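Local coordinates for protein versicolorin reductase (Brucella melitensis, PDB 4NIM) that probably catalyses NAD(P)-dependent carbonyl–alcohol interconversion as a short-chain dehydrogenase/reductase, although its own substrate is not established, at residues 27-30 / 31-35; 114-117 / 118-121; 134-137 / 138-141; 161-164 / 165-168; 234-237 / 238-241. One frame throughout, in Å; residues are numbered along the deposited sequence.

Contact 1 of 5, residues 27-30 / 31-35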
loop_
_atom_site.group_PDB
_atom_site.type_symbol
_atom_site.label_atom_id
_atom_site.label_comp_id
_atom_site.label_asym_id
_atom_site.label_seq_id
_atom_site.Cartn_x
_atom_site.Cartn_y
_atom_site.Cartn_z
ATOM N N LEU A 27 5.830 -4.897 6.163
ATOM C CA LEU A 27 4.566 -5.364 5.591
ATOM C C LEU A 27 4.648 -5.668 4.096
ATOM O O LEU A 27 4.082 -6.664 3.635
ATOM C CB LEU A 27 3.450 -4.368 5.881
ATOM C CG LEU A 27 2.105 -4.601 5.183
ATOM C CD1 LEU A 27 1.536 -5.958 5.577
ATOM C CD2 LEU A 27 1.136 -3.462 5.527
ATOM N N GLY A 28 5.361 -4.843 3.344
ATOM C CA GLY A 28 5.441 -5.068 1.906
ATOM C C GLY A 28 6.154 -6.405 1.615
ATOM O O GLY A 28 5.794 -7.129 0.686
ATOM N N ALA A 29 7.162 -6.731 2.408
ATOM C CA ALA A 29 7.905 -7.999 2.185
ATOM C C ALA A 29 7.057 -9.192 2.565
ATOM O O ALA A 29 7.055 -10.221 1.858
ATOM C CB ALA A 29 9.183 -8.018 2.993
ATOM N N ALA A 30 6.365 -9.076 3.699
ATOM C CA ALA A 30 5.429 -10.108 4.125
ATOM C C ALA A 30 4.359 -10.371 3.045
ATOM O O ALA A 30 4.008 -11.543 2.745
ATOM C CB ALA A 30 4.786 -9.733 5.452
ATOM N N THR A 31 3.841 -9.279 2.485
ATOM C CA THR A 31 2.853 -9.359 1.419
ATOM C C THR A 31 3.450 -10.080 0.179
ATOM O O THR A 31 2.804 -10.970 -0.414
ATOM C CB THR A 31 2.302 -7.939 1.072
ATOM O OG1 THR A 31 1.737 -7.352 2.265
ATOM C CG2 THR A 31 1.255 -8.020 0.011
ATOM N N ALA A 32 4.663 -9.686 -0.223
ATOM C CA ALA A 32 5.291 -10.263 -1.407
ATOM C C ALA A 32 5.521 -11.778 -1.179
ATOM O O ALA A 32 5.170 -12.576 -2.031
ATOM C CB ALA A 32 6.610 -9.546 -1.769
ATOM N N ARG A 33 6.043 -12.136 -0.010
ATOM C CA ARG A 33 6.219 -13.536 0.366
ATOM C C ARG A 33 4.921 -14.332 0.295
ATOM O O ARG A 33 4.888 -15.439 -0.268
ATOM C CB ARG A 33 6.832 -13.659 1.771
ATOM C CG ARG A 33 8.314 -13.308 1.813
ATOM C CD ARG A 33 9.008 -13.896 3.053
ATOM N NE ARG A 33 8.468 -13.222 4.227
ATOM C CZ ARG A 33 8.918 -12.060 4.718
ATOM N NH1 ARG A 33 9.980 -11.462 4.167
ATOM N NH2 ARG A 33 8.318 -11.508 5.773
ATOM N N LEU A 34 3.841 -13.792 0.852
ATOM C CA LEU A 34 2.561 -14.483 0.799
ATOM C C LEU A 34 2.091 -14.652 -0.669
ATOM O O LEU A 34 1.564 -15.706 -1.059
ATOM C CB LEU A 34 1.501 -13.721 1.614
ATOM C CG LEU A 34 0.137 -14.378 1.595
ATOM C CD1 LEU A 34 0.203 -15.776 2.228
ATOM C CD2 LEU A 34 -0.911 -13.506 2.278
ATOM N N PHE A 35 2.256 -13.600 -1.460
ATOM C CA PHE A 35 1.836 -13.627 -2.862
ATOM C C PHE A 35 2.577 -14.745 -3.599
ATOM O O PHE A 35 1.974 -15.474 -4.351
ATOM C CB PHE A 35 2.076 -12.307 -3.555
ATOM C CG PHE A 35 0.973 -11.298 -3.342
ATOM C CD1 PHE A 35 0.125 -11.377 -2.236
ATOM C CD2 PHE A 35 0.774 -10.285 -4.254
ATOM C CE1 PHE A 35 -0.903 -10.466 -2.074
ATOM C CE2 PHE A 35 -0.250 -9.347 -4.069
ATOM C CZ PHE A 35 -1.082 -9.442 -2.984
#
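Thr-31 meets Leu-27 one helical turn back through both its backbone and its side chain. Among the polar contacts, Leu-27 O accepts twice: from Thr-31 N at 2.9 Å and from Thr-31 OG1 at 2.8 Å. The two donors approach from opposite faces of the carbonyl plane, the hydroxyl standing 39° out of it. A chi1 of -57° sets OG1 beside the threonine's own backbone N, and that placement lets it turn back to the carbonyl. Three ordinary i to i+4 bonds complete the helical set, given by Ala-32 N to Gly-28 O, Arg-33 N to Ala-29 O and Leu-34 N to Ala-30 O.

These residues make up most of helix 26-37, in the beta-alpha-beta unit between strands 17-20 and 42-47. By family and sequence, Gly-28 corresponds to the last glycine of the TGxxxGxG motif with which SDR enzymes bind their dinucleotide.

In packing, the Leu-27 methyl CD1 lies 3.6 Å from the Thr-31 hydroxyl oxygen OG1, and both side chains also press on helix 234-245, Leu-27 on Val-237 and Thr-31 on Ile-241.

The cationic side chain folds backward. Bent at chi3 (-67°), Arg-33 lays one guanidinium face over the backbone: Ala-29 O stands 3.8 Å above its centre, while NH1 comes within 3.7 Å of Ala-29 CB and NH2 within 3.6 Å of Ala-30 CA.

Contact 2 of 5, residues 114-117 / 118-121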
loop_
_atom_site.group_PDB
_atom_site.type_symbol
_atom_site.label_atom_id
_atom_site.label_comp_id
_atom_site.label_asym_id
_atom_site.label_seq_id
_atom_site.Cartn_x
_atom_site.Cartn_y
_atom_site.Cartn_z
ATOM N N PRO A 114 7.996 22.280 6.991
ATOM C CA PRO A 114 7.489 22.001 5.614
ATOM C C PRO A 114 8.143 20.793 4.942
ATOM O O PRO A 114 7.479 20.093 4.179
ATOM C CB PRO A 114 7.855 23.266 4.831
ATOM C CG PRO A 114 8.073 24.351 5.879
ATOM C CD PRO A 114 8.422 23.685 7.172
ATOM N N GLU A 115 9.423 20.557 5.211
ATOM C CA GLU A 115 10.130 19.419 4.630
ATOM C C GLU A 115 9.511 18.091 5.095
ATOM O O GLU A 115 9.347 17.175 4.304
ATOM C CB GLU A 115 11.620 19.471 4.998
ATOM C CG GLU A 115 12.392 20.554 4.269
ATOM C CD GLU A 115 12.411 21.895 4.980
ATOM O OE1 GLU A 115 11.675 22.077 5.965
ATOM O OE2 GLU A 115 13.230 22.754 4.578
ATOM N N LEU A 116 9.217 17.997 6.385
ATOM C CA LEU A 116 8.588 16.820 6.958
ATOM C C LEU A 116 7.167 16.636 6.412
ATOM O O LEU A 116 6.811 15.547 6.009
ATOM C CB LEU A 116 8.585 16.897 8.478
ATOM C CG LEU A 116 8.136 15.622 9.180
ATOM C CD1 LEU A 116 9.010 15.317 10.395
ATOM C CD2 LEU A 116 6.730 15.786 9.659
ATOM N N PHE A 117 6.379 17.705 6.403
ATOM C CA PHE A 117 5.050 17.695 5.773
ATOM C C PHE A 117 5.107 17.186 4.331
ATOM O O PHE A 117 4.314 16.318 3.937
ATOM C CB PHE A 117 4.437 19.125 5.782
ATOM C CG PHE A 117 3.076 19.219 5.106
ATOM C CD1 PHE A 117 2.978 19.344 3.716
ATOM C CD2 PHE A 117 1.923 19.171 5.834
ATOM C CE1 PHE A 117 1.752 19.380 3.065
ATOM C CE2 PHE A 117 0.671 19.219 5.198
ATOM C CZ PHE A 117 0.575 19.342 3.816
ATOM N N ASP A 118 6.052 17.693 3.555
ATOM C CA ASP A 118 6.157 17.355 2.142
ATOM C C ASP A 118 6.590 15.878 1.949
ATOM O O ASP A 118 6.097 15.214 1.045
ATOM C CB ASP A 118 7.187 18.264 1.446
ATOM C CG ASP A 118 6.654 19.663 1.194
ATOM O OD1 ASP A 118 5.434 19.875 1.335
ATOM O OD2 ASP A 118 7.477 20.534 0.837
ATOM N N ARG A 119 7.511 15.384 2.779
ATOM C CA ARG A 119 7.954 13.950 2.674
ATOM C C ARG A 119 6.757 13.012 2.948
ATOM O O ARG A 119 6.574 11.987 2.300
ATOM C CB ARG A 119 8.991 13.584 3.769
ATOM C CG ARG A 119 10.388 14.011 3.562
ATOM C CD ARG A 119 11.357 13.164 4.412
ATOM N NE ARG A 119 11.276 13.331 5.870
ATOM C CZ ARG A 119 11.685 14.419 6.529
ATOM N NH1 ARG A 119 12.116 15.495 5.873
ATOM N NH2 ARG A 119 11.594 14.455 7.841
ATOM N N LEU A 120 6.024 13.297 4.008
ATOM C CA LEU A 120 4.841 12.503 4.335
ATOM C C LEU A 120 3.847 12.457 3.168
ATOM O O LEU A 120 3.445 11.370 2.742
ATOM C CB LEU A 120 4.171 13.058 5.563
ATOM C CG LEU A 120 4.887 12.657 6.872
ATOM C CD1 LEU A 120 4.408 13.484 8.015
ATOM C CD2 LEU A 120 4.673 11.183 7.231
ATOM N N PHE A 121 3.470 13.606 2.642
ATOM C CA PHE A 121 2.537 13.624 1.486
ATOM C C PHE A 121 3.147 12.992 0.244
ATOM O O PHE A 121 2.445 12.343 -0.524
ATOM C CB PHE A 121 1.996 15.026 1.219
ATOM C CG PHE A 121 0.857 15.368 2.089
ATOM C CD1 PHE A 121 1.062 15.712 3.410
ATOM C CD2 PHE A 121 -0.429 15.225 1.637
ATOM C CE1 PHE A 121 -0.008 15.930 4.244
ATOM C CE2 PHE A 121 -1.509 15.456 2.461
ATOM C CZ PHE A 121 -1.284 15.805 3.780
#
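Phe-117 and Phe-121, one turn apart, form an offset stack with ring centroids 4.5 Å apart and planes inclined by only 20°. The faces overlap partly: Phe-121 CE1 lies over the Phe-117 face and Phe-117 CZ over the Phe-121 face, these two atoms being 3.5 Å apart. The first torsions differ in a way that brings this about. Phe-117 carries CG opposite its backbone N (178°) and leans along the helix toward Phe-121, whose CG stands beside its own N (-82°) and turns back. At the rim of the Phe-117 ring, in its plane, Asp-118 OD1 approaches CD1 to 3.5 Å.

Around the helix, Leu-116 and Leu-120 run side by side and point the same way, CD2 of the former 3.7 Å from CD1 of the latter. Arg-119 doubles back at chi3, laying a guanidinium face over Leu-116 CA and bringing NH2 to 3.7 Å from Leu-116 CD1; that NH2 is also salt-bridged to Asp-105. Backbone i to i+4 bonds from Asp-118 through Phe-121 hold the spacing.

These residues open helix 114-142, one of the helices flanking the parallel Rossmann-type sheet. Phe-117 and Leu-120 both pack on Ala-165 of helix 164-183, while Phe-121 reaches Ser-169 of that helix.

Contact 3 of 5, residues 134-137 / 138-141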
loop_
_atom_site.group_PDB
_atom_site.type_symbol
_atom_site.label_atom_id
_atom_site.label_comp_id
_atom_site.label_asym_id
_atom_site.label_seq_id
_atom_site.Cartn_x
_atom_site.Cartn_y
_atom_site.Cartn_z
ATOM N N GLU A 134 -0.022 5.002 -13.291
ATOM C CA GLU A 134 0.687 4.121 -14.197
ATOM C C GLU A 134 0.075 2.726 -14.272
ATOM O O GLU A 134 0.073 2.108 -15.339
ATOM C CB GLU A 134 2.182 4.022 -13.833
ATOM C CG GLU A 134 2.950 5.307 -14.056
ATOM C CD GLU A 134 2.831 5.807 -15.482
ATOM O OE1 GLU A 134 3.062 5.047 -16.422
ATOM O OE2 GLU A 134 2.470 6.987 -15.677
ATOM N N ALA A 135 -0.379 2.190 -13.138
ATOM C CA ALA A 135 -0.969 0.834 -13.147
ATOM C C ALA A 135 -2.258 0.824 -13.979
ATOM O O ALA A 135 -2.478 -0.057 -14.802
ATOM C CB ALA A 135 -1.243 0.370 -11.728
ATOM N N ILE A 136 -3.075 1.859 -13.840
ATOM C CA ILE A 136 -4.317 1.900 -14.580
ATOM C C ILE A 136 -4.066 2.054 -16.083
ATOM O O ILE A 136 -4.793 1.477 -16.881
ATOM C CB ILE A 136 -5.257 3.027 -14.042
ATOM C CG1 ILE A 136 -5.748 2.654 -12.635
ATOM C CG2 ILE A 136 -6.432 3.286 -14.991
ATOM C CD1 ILE A 136 -6.500 3.797 -11.945
ATOM N N LYS A 137 -2.993 2.720 -16.479
ATOM C CA LYS A 137 -2.671 2.800 -17.890
ATOM C C LYS A 137 -2.377 1.360 -18.441
ATOM O O LYS A 137 -2.848 1.002 -19.508
ATOM C CB LYS A 137 -1.469 3.697 -18.117
ATOM C CG LYS A 137 -1.735 5.212 -17.935
ATOM C CD LYS A 137 -0.431 6.003 -18.045
ATOM C CE LYS A 137 -0.617 7.493 -17.699
ATOM N NZ LYS A 137 0.680 8.219 -17.647
ATOM N N LEU A 138 -1.656 0.550 -17.687
ATOM C CA LEU A 138 -1.402 -0.861 -18.116
ATOM C C LEU A 138 -2.676 -1.700 -18.065
ATOM O O LEU A 138 -2.920 -2.515 -18.957
ATOM C CB LEU A 138 -0.330 -1.507 -17.254
ATOM C CG LEU A 138 1.059 -0.870 -17.371
ATOM C CD1 LEU A 138 2.064 -1.732 -16.618
ATOM C CD2 LEU A 138 1.459 -0.658 -18.813
ATOM N N PHE A 139 -3.479 -1.536 -17.012
ATOM C CA PHE A 139 -4.713 -2.308 -16.922
ATOM C C PHE A 139 -5.573 -2.043 -18.161
ATOM O O PHE A 139 -6.054 -2.989 -18.796
ATOM C CB PHE A 139 -5.508 -1.981 -15.692
ATOM C CG PHE A 139 -4.835 -2.342 -14.375
ATOM C CD1 PHE A 139 -3.935 -3.406 -14.258
ATOM C CD2 PHE A 139 -5.196 -1.642 -13.224
ATOM C CE1 PHE A 139 -3.374 -3.718 -13.023
ATOM C CE2 PHE A 139 -4.638 -1.934 -11.998
ATOM C CZ PHE A 139 -3.729 -2.988 -11.904
ATOM N N ARG A 140 -5.730 -0.774 -18.516
ATOM C CA ARG A 140 -6.523 -0.411 -19.702
ATOM C C ARG A 140 -5.932 -0.926 -21.009
ATOM O O ARG A 140 -6.677 -1.375 -21.876
ATOM C CB ARG A 140 -6.706 1.093 -19.791
ATOM C CG ARG A 140 -7.544 1.628 -18.647
ATOM C CD ARG A 140 -7.474 3.135 -18.550
ATOM N NE ARG A 140 -8.211 3.858 -19.579
ATOM C CZ ARG A 140 -7.681 4.553 -20.578
ATOM N NH1 ARG A 140 -6.373 4.627 -20.779
ATOM N NH2 ARG A 140 -8.483 5.260 -21.324
ATOM N N ARG A 141 -4.615 -0.801 -21.179
ATOM C CA ARG A 141 -3.957 -1.194 -22.400
ATOM C C ARG A 141 -4.229 -2.688 -22.666
ATOM O O ARG A 141 -4.464 -3.076 -23.817
ATOM C CB ARG A 141 -2.445 -0.974 -22.274
ATOM C CG ARG A 141 -1.688 -1.360 -23.535
ATOM C CD ARG A 141 -0.196 -1.352 -23.316
ATOM N NE ARG A 141 0.207 -2.534 -22.568
ATOM C CZ ARG A 141 1.400 -2.708 -22.025
ATOM N NH1 ARG A 141 2.344 -1.767 -22.157
ATOM N NH2 ARG A 141 1.646 -3.835 -21.365
#
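Phe-139 folds its ring over the carbonyl of Ala-135, on the C-terminal part of helix 114-142, a long helix flanking the parallel sheet of this Rossmann-type SDR fold. Ala-135 O is bonded by Phe-139 N at 2.8 Å, and also stands 3.3 Å above the plane of the Phe-139 ring, offset toward its rim. One oxygen therefore meets both the backbone and the aromatic face of the same residue. The chi1 of -65°, which sets the ring beside the phenylalanine's own N, explains this backward fold.

The remaining main-chain acceptors are satisfied in the same i to i+4 pattern. Ile-136 O receives Arg-140 N at 2.9 Å and Lys-137 O receives Arg-141 N at 3.0 Å, whereas the bond from Leu-138 N to Glu-134 O is weak at 3.3 Å.

The charged ends find one partner within the helix and another on helix 77-91. Lys-137, extended beyond CG, carries NZ back to Glu-134 OE2 at 2.9 Å, a salt bridge that meets the carboxylate oxygen on its syn side, 27° out of the carboxylate plane. Arg-141 instead uses NH1 in a salt bridge to Asp-88 of helix 77-91, against which Leu-138 also packs; its NE and NH2 are hydrogen-bonded close by in the chain. Leu-138 CD2 lies over one face of the Arg-141 guanidinium, placing an apolar group beside the salt-bridged arginine.

Arg-140 crosses Ile-136 with its aliphatic part: CG lies close to Ile-136 O, and CD comes 3.7 Å from Ile-136 CG2.

Contact 4 of 5, residues 161-164 / 165-168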
loop_
_atom_site.group_PDB
_atom_site.type_symbol
_atom_site.label_atom_id
_atom_site.label_comp_id
_atom_site.label_asym_id
_atom_site.label_seq_id
_atom_site.Cartn_x
_atom_site.Cartn_y
_atom_site.Cartn_z
ATOM N N PRO A 161 -2.383 13.773 17.975
ATOM C CA PRO A 161 -1.735 15.090 17.856
ATOM C C PRO A 161 -0.255 15.004 17.535
ATOM O O PRO A 161 0.269 15.941 16.982
ATOM C CB PRO A 161 -1.947 15.724 19.223
ATOM C CG PRO A 161 -3.116 15.038 19.806
ATOM C CD PRO A 161 -3.101 13.622 19.250
ATOM N N PHE A 162 0.381 13.843 17.789
ATOM C CA PHE A 162 1.828 13.729 17.624
ATOM C C PHE A 162 2.210 13.395 16.189
ATOM O O PHE A 162 3.397 13.407 15.842
ATOM C CB PHE A 162 2.464 12.763 18.645
ATOM C CG PHE A 162 2.083 11.332 18.438
ATOM C CD1 PHE A 162 2.839 10.511 17.644
ATOM C CD2 PHE A 162 0.963 10.808 19.063
ATOM C CE1 PHE A 162 2.489 9.189 17.454
ATOM C CE2 PHE A 162 0.596 9.474 18.867
ATOM C CZ PHE A 162 1.354 8.676 18.033
ATOM N N ILE A 163 1.197 13.163 15.353
ATOM C CA ILE A 163 1.369 12.845 13.954
ATOM C C ILE A 163 0.398 13.593 13.036
ATOM O O ILE A 163 -0.210 13.003 12.139
ATOM C CB ILE A 163 1.285 11.306 13.705
ATOM C CG1 ILE A 163 0.187 10.631 14.548
ATOM C CG2 ILE A 163 2.624 10.621 13.880
ATOM C CD1 ILE A 163 0.097 9.136 14.307
ATOM N N ALA A 164 0.313 14.926 13.166
ATOM C CA ALA A 164 -0.701 15.655 12.451
ATOM C C ALA A 164 -0.632 15.509 10.959
ATOM O O ALA A 164 -1.666 15.236 10.332
ATOM C CB ALA A 164 -0.703 17.152 12.828
ATOM N N ALA A 165 0.528 15.764 10.357
ATOM C CA ALA A 165 0.618 15.747 8.901
ATOM C C ALA A 165 0.453 14.313 8.365
ATOM O O ALA A 165 -0.184 14.105 7.293
ATOM C CB ALA A 165 1.961 16.313 8.425
ATOM N N TYR A 166 0.966 13.365 9.123
ATOM C CA TYR A 166 0.834 11.925 8.766
ATOM C C TYR A 166 -0.643 11.563 8.645
ATOM O O TYR A 166 -1.063 10.963 7.656
ATOM C CB TYR A 166 1.470 11.034 9.829
ATOM C CG TYR A 166 1.128 9.549 9.749
ATOM C CD1 TYR A 166 1.849 8.705 8.996
ATOM C CD2 TYR A 166 0.039 9.031 10.472
ATOM C CE1 TYR A 166 1.559 7.321 8.961
ATOM C CE2 TYR A 166 -0.325 7.706 10.401
ATOM C CZ TYR A 166 0.452 6.858 9.673
ATOM O OH TYR A 166 0.062 5.562 9.662
ATOM N N CYS A 167 -1.442 11.993 9.618
ATOM C CA CYS A 167 -2.878 11.632 9.623
ATOM C C CYS A 167 -3.538 12.230 8.386
ATOM O O CYS A 167 -4.208 11.513 7.652
ATOM C CB CYS A 167 -3.566 12.097 10.864
ATOM S SG CYS A 167 -2.933 11.291 12.356
ATOM N N ALA A 168 -3.300 13.528 8.134
ATOM C CA ALA A 168 -3.832 14.168 6.907
ATOM C C ALA A 168 -3.427 13.472 5.605
ATOM O O ALA A 168 -4.236 13.362 4.668
ATOM C CB ALA A 168 -3.469 15.675 6.903
#
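The first turn of helix 164-183 is closed by Cys-167 N, which donates to Ile-163 O at 3.0 Å, and by Ala-168 N, which donates to Ala-164 O at 3.2 Å, while Ile-163, with phi -136° and psi 52°, not yet helical, occupies the N-cap position.

Ile-163 supplies most of the side-chain contact. Its CG1 sits in the crowded position between the backbone N and the carbonyl carbon (chi1 40°), from which the chain runs alongside Tyr-166, both pointing the same way. Ile-163 CD1 meets the ring obliquely, 3.8 Å from Tyr-166 CD2, and the CB atoms of the two residues are 3.9 Å apart. Another part of the same side chain touches the cysteine, with Ile-163 CG1 3.9 Å from Cys-167 SG. The isoleucine thus lies against both residues at once.

Tyr-166 OH makes a weak hydrogen bond to Ser-153 OG, and its side chain also touches Asn-124. By sequence, Tyr-166 opens the family's YxxxK motif; together with the serine this is consistent with the active-site tyrosine–serine pair of SDR enzymes. On that reading, Ile-163 would be a second-shell neighbour that may help to position the phenol.

Contact 5 of 5, residues 234-237 / 238-241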
loop_
_atom_site.group_PDB
_atom_site.type_symbol
_atom_site.label_atom_id
_atom_site.label_comp_id
_atom_site.label_asym_id
_atom_site.label_seq_id
_atom_site.Cartn_x
_atom_site.Cartn_y
_atom_site.Cartn_z
ATOM N N PRO A 234 2.494 -8.492 10.482
ATOM C CA PRO A 234 2.423 -8.244 9.031
ATOM C C PRO A 234 1.962 -9.473 8.219
ATOM O O PRO A 234 1.358 -9.316 7.166
ATOM C CB PRO A 234 3.861 -7.852 8.654
ATOM C CG PRO A 234 4.658 -7.817 9.891
ATOM C CD PRO A 234 3.838 -8.271 11.051
ATOM N N ALA A 235 2.254 -10.688 8.698
ATOM C CA ALA A 235 1.846 -11.898 7.974
ATOM C C ALA A 235 0.309 -11.988 7.974
ATOM O O ALA A 235 -0.294 -12.361 6.976
ATOM C CB ALA A 235 2.472 -13.155 8.562
ATOM N N LYS A 236 -0.337 -11.559 9.055
ATOM C CA LYS A 236 -1.818 -11.581 9.082
ATOM C C LYS A 236 -2.406 -10.432 8.293
ATOM O O LYS A 236 -3.401 -10.619 7.575
ATOM C CB LYS A 236 -2.366 -11.620 10.508
ATOM C CG LYS A 236 -1.794 -12.754 11.371
ATOM C CD LYS A 236 -1.845 -14.128 10.696
ATOM C CE LYS A 236 -1.248 -15.243 11.549
ATOM N NZ LYS A 236 -1.929 -15.290 12.862
ATOM N N VAL A 237 -1.787 -9.253 8.382
ATOM C CA VAL A 237 -2.197 -8.136 7.545
ATOM C C VAL A 237 -2.102 -8.515 6.054
ATOM O O VAL A 237 -3.022 -8.249 5.280
ATOM C CB VAL A 237 -1.384 -6.845 7.802
ATOM C CG1 VAL A 237 -1.881 -5.732 6.906
ATOM C CG2 VAL A 237 -1.462 -6.404 9.269
ATOM N N ALA A 238 -1.026 -9.198 5.677
ATOM C CA ALA A 238 -0.874 -9.647 4.291
ATOM C C ALA A 238 -2.052 -10.480 3.796
ATOM O O ALA A 238 -2.422 -10.391 2.641
ATOM C CB ALA A 238 0.434 -10.386 4.098
ATOM N N ARG A 239 -2.643 -11.265 4.678
ATOM C CA ARG A 239 -3.794 -12.091 4.336
ATOM C C ARG A 239 -4.995 -11.262 3.929
ATOM O O ARG A 239 -5.685 -11.605 2.984
ATOM C CB ARG A 239 -4.124 -13.079 5.460
ATOM C CG ARG A 239 -3.072 -14.202 5.516
ATOM C CD ARG A 239 -3.355 -15.278 6.567
ATOM N NE ARG A 239 -4.067 -14.684 7.682
ATOM C CZ ARG A 239 -4.424 -15.319 8.802
ATOM N NH1 ARG A 239 -4.079 -16.599 9.006
ATOM N NH2 ARG A 239 -5.100 -14.635 9.720
ATOM N N ALA A 240 -5.220 -10.161 4.620
ATOM C CA ALA A 240 -6.322 -9.258 4.283
ATOM C C ALA A 240 -6.049 -8.571 2.948
ATOM O O ALA A 240 -6.940 -8.391 2.122
ATOM C CB ALA A 240 -6.498 -8.240 5.400
ATOM N N ILE A 241 -4.800 -8.216 2.722
ATOM C CA ILE A 241 -4.406 -7.652 1.447
ATOM C C ILE A 241 -4.655 -8.636 0.316
ATOM O O ILE A 241 -5.234 -8.263 -0.734
ATOM C CB ILE A 241 -2.928 -7.198 1.478
ATOM C CG1 ILE A 241 -2.780 -5.966 2.423
ATOM C CG2 ILE A 241 -2.441 -6.819 0.077
ATOM C CD1 ILE A 241 -1.350 -5.530 2.635
#
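Ala-238 begins the second segment by donating its N to Pro-234 O at 2.8 Å, and its CB rests 3.4 Å from that same oxygen. Next, Arg-239 N has two weak bonds in place of one good one, to Ala-235 O at 3.5 Å and to Lys-236 O at 3.1 Å. Its guanidinium lies alongside Lys-236, the side chains pointing the same way, with Lys-236 CD 3.4 Å above the centre of one face. The lysine's bend at chi2 (-50°) places CD there, while chi4 directs only NZ. Lys-236 NZ is 4.5 Å from Arg-239 NH2, and the methylene contact may partly compensate for these nearby like charges. Ala-240 N gives a weak bond to Val-237 O. Ile-241 N ends the walk with a straighter bond to the same Val-237 O, at 3.1 Å and 164°, and its CD1 lies 4.3 Å from Val-237 CG1.

The charged pair thus lies on one flank of the helix. Val-237, Ala-240 and Ile-241 meet strand 190-196, the first two also strand 256-259, and Pro-234 and Ala-238 face helix 26-37, as in an amphipathic helix covering the parallel sheet of a Rossmann fold.

Overall arrangement
The five contacts, in series along the chain, are local helical stretches of about two turns, contact 4 running from a loop into its helix; all pack round one seven-stranded parallel sheet of order 3-2-1-4-5-6-7. They gather into two touching pairs. Contacts 1 and 5, with centres 8 Å apart, join helices 26-37 and 234-245. Contacts 2 and 4, 11 Å apart between centres, join the starts of helices 114-142 and 164-183 on the opposite side of the chain's centre from contact 1. Contact 3 shares helix 114-142 with contact 2, yet their centres are 28 Å apart. The probable cofactor-binding turn and active-site tyrosine thus lie on separate helices of one Rossmann framework.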